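Local atomic coordinates of metallo-beta-lactamase (Pseudomonas stutzeri, PDB entry 4ZEJ), a protein that probably hydrolyses beta-lactam antibiotics to substituted beta-amino acids as a class B, zinc-dependent beta-lactamase. Residues V144-K149 / S187-A192. Residues are numbered along the deposited sequence; the frame is centred on the assembly and turned at random.
Sequences VVWLPK and SRYSEA
Trp146 and Tyr189 meet ring to ring, but obliquely: the indole's five-membered ring and the phenol have centroids 4.8 Å apart and planes inclined at 36°. Tyr189 CD2 lies over one indole face, offset toward the rim, and CE2 comes within 3.4 Å of Trp146 CG; Pro148 N lies over the opposite face, likewise displaced toward the rim. The benzo edge of the indole meets the type I turn Tyr189–Ala192, where Trp146 CZ3 lies 3.6 Å from Ala192 CB and CZ2 lies 3.7 Å from Glu191 OE1, an oxygen itself salt-bridged to Lys151 NZ. The turn is closed by Ala192 N bonding Tyr189 O (3.1 Å). Arg188 CG is centred over one Tyr189 face, 3.8 Å above its plane. In this metallo-beta-lactamase fold the contact packs strand 144-147, an inner strand of the five-stranded sheet, against the turn that follows helix 175-188 and leads to edge strand 194-197. Trp146 CG is anti to the backbone N (chi1 172°) and beside the carbonyl carbon. Two residues earlier in the strand, Val144 CG2 touches Tyr189 CE1 at 4.0 Å, and Leu153 of the adjacent strand touches Val144, Trp146 and Tyr189. The Val144 side chain is about 12 Å from a bound zinc ion.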
loop_
_atom_site.group_PDB
_atom_site.type_symbol
_atom_site.label_atom_id
_atom_site.label_comp_id
_atom_site.label_asym_id
_atom_site.label_seq_id
_atom_site.Cartn_x
_atom_site.Cartn_y
_atom_site.Cartn_z
ATOM N N VAL A 144 -1.853 -6.423 -3.750
ATOM C CA VAL A 144 -1.257 -5.421 -4.626
ATOM C C VAL A 144 -2.395 -4.678 -5.337
ATOM O O VAL A 144 -3.530 -5.177 -5.410
ATOM C CB VAL A 144 -0.223 -6.036 -5.611
ATOM C CG1 VAL A 144 0.876 -6.756 -4.841
ATOM C CG2 VAL A 144 -0.879 -6.962 -6.624
ATOM N N VAL A 145 -2.083 -3.472 -5.805
ATOM C CA VAL A 145 -3.046 -2.576 -6.445
ATOM C C VAL A 145 -2.498 -2.229 -7.821
ATOM O O VAL A 145 -1.390 -1.694 -7.943
ATOM C CB VAL A 145 -3.316 -1.301 -5.596
ATOM C CG1 VAL A 145 -4.191 -0.288 -6.338
ATOM C CG2 VAL A 145 -3.960 -1.685 -4.289
ATOM N N TRP A 146 -3.278 -2.576 -8.843
ATOM C CA TRP A 146 -2.942 -2.332 -10.238
ATOM C C TRP A 146 -3.788 -1.185 -10.735
ATOM O O TRP A 146 -5.013 -1.130 -10.470
ATOM C CB TRP A 146 -3.185 -3.604 -11.067
ATOM C CG TRP A 146 -3.055 -3.469 -12.567
ATOM C CD1 TRP A 146 -4.045 -3.651 -13.475
ATOM C CD2 TRP A 146 -1.872 -3.150 -13.322
ATOM N NE1 TRP A 146 -3.568 -3.462 -14.757
ATOM C CE2 TRP A 146 -2.235 -3.155 -14.689
ATOM C CE3 TRP A 146 -0.546 -2.863 -12.976
ATOM C CZ2 TRP A 146 -1.317 -2.882 -15.713
ATOM C CZ3 TRP A 146 0.370 -2.584 -13.992
ATOM C CH2 TRP A 146 -0.019 -2.611 -15.347
ATOM N N LEU A 147 -3.126 -0.270 -11.440
ATOM C CA LEU A 147 -3.754 0.909 -12.008
ATOM C C LEU A 147 -3.647 0.763 -13.529
ATOM O O LEU A 147 -2.666 1.207 -14.130
ATOM C CB LEU A 147 -3.059 2.170 -11.492
ATOM C CG LEU A 147 -2.991 2.257 -9.956
ATOM C CD1 LEU A 147 -2.242 3.502 -9.525
ATOM C CD2 LEU A 147 -4.371 2.235 -9.315
ATOM N N PRO A 148 -4.652 0.113 -14.157
ATOM C CA PRO A 148 -4.541 -0.197 -15.592
ATOM C C PRO A 148 -4.344 1.011 -16.507
ATOM O O PRO A 148 -3.663 0.888 -17.522
ATOM C CB PRO A 148 -5.862 -0.923 -15.919
ATOM C CG PRO A 148 -6.748 -0.727 -14.746
ATOM C CD PRO A 148 -5.865 -0.480 -13.562
ATOM N N LYS A 149 -4.918 2.156 -16.137
ATOM C CA LYS A 149 -4.788 3.384 -16.924
ATOM C C LYS A 149 -3.368 3.951 -16.887
ATOM O O LYS A 149 -2.907 4.526 -17.877
ATOM C CB LYS A 149 -5.786 4.447 -16.443
ATOM C CG LYS A 149 -7.240 4.032 -16.607
ATOM C CD LYS A 149 -8.210 5.089 -16.094
ATOM C CE LYS A 149 -8.378 6.252 -17.046
ATOM N NZ LYS A 149 -9.697 6.910 -16.837
ATOM N N SER A 187 3.855 -12.786 -13.519
ATOM C CA SER A 187 3.105 -13.354 -14.640
ATOM C C SER A 187 1.840 -12.551 -14.993
ATOM O O SER A 187 1.483 -12.435 -16.174
ATOM C CB SER A 187 2.734 -14.805 -14.337
ATOM O OG SER A 187 3.900 -15.596 -14.203
ATOM N N ARG A 188 1.153 -12.031 -13.979
ATOM C CA ARG A 188 -0.095 -11.287 -14.179
ATOM C C ARG A 188 0.113 -9.853 -14.701
ATOM O O ARG A 188 -0.691 -9.369 -15.517
ATOM C CB ARG A 188 -0.906 -11.254 -12.882
ATOM C CG ARG A 188 -2.305 -10.663 -13.013
ATOM C CD ARG A 188 -3.037 -10.734 -11.687
ATOM N NE ARG A 188 -4.347 -10.083 -11.726
ATOM C CZ ARG A 188 -5.481 -10.643 -12.147
ATOM N NH1 ARG A 188 -5.512 -11.894 -12.597
ATOM N NH2 ARG A 188 -6.611 -9.937 -12.115
ATOM N N TYR A 189 1.182 -9.197 -14.248
ATOM C CA TYR A 189 1.408 -7.770 -14.511
ATOM C C TYR A 189 2.618 -7.494 -15.406
ATOM O O TYR A 189 3.424 -6.611 -15.124
ATOM C CB TYR A 189 1.514 -7.018 -13.181
ATOM C CG TYR A 189 0.250 -7.131 -12.382
ATOM C CD1 TYR A 189 0.220 -7.827 -11.174
ATOM C CD2 TYR A 189 -0.941 -6.579 -12.857
ATOM C CE1 TYR A 189 -0.950 -7.945 -10.454
ATOM C CE2 TYR A 189 -2.118 -6.700 -12.140
ATOM C CZ TYR A 189 -2.108 -7.375 -10.933
ATOM O OH TYR A 189 -3.283 -7.494 -10.231
ATOM N N SER A 190 2.716 -8.242 -16.502
ATOM C CA SER A 190 3.751 -8.009 -17.529
ATOM C C SER A 190 3.721 -6.591 -18.135
ATOM O O SER A 190 4.761 -6.089 -18.566
ATOM C CB SER A 190 3.638 -9.045 -18.655
ATOM O OG SER A 190 2.426 -8.885 -19.373
ATOM N N GLU A 191 2.543 -5.960 -18.170
ATOM C CA GLU A 191 2.392 -4.567 -18.634
ATOM C C GLU A 191 2.958 -3.491 -17.692
ATOM O O GLU A 191 3.028 -2.325 -18.079
ATOM C CB GLU A 191 0.903 -4.221 -18.842
ATOM C CG GLU A 191 0.218 -4.836 -20.049
ATOM C CD GLU A 191 -1.216 -4.334 -20.232
ATOM O OE1 GLU A 191 -1.722 -3.599 -19.357
ATOM O OE2 GLU A 191 -1.859 -4.677 -21.242
ATOM N N ALA A 192 3.300 -3.842 -16.449
ATOM C CA ALA A 192 3.675 -2.831 -15.460
ATOM C C ALA A 192 4.917 -2.074 -15.900
ATOM O O ALA A 192 5.935 -2.692 -16.207
ATOM C CB ALA A 192 3.906 -3.468 -14.091
#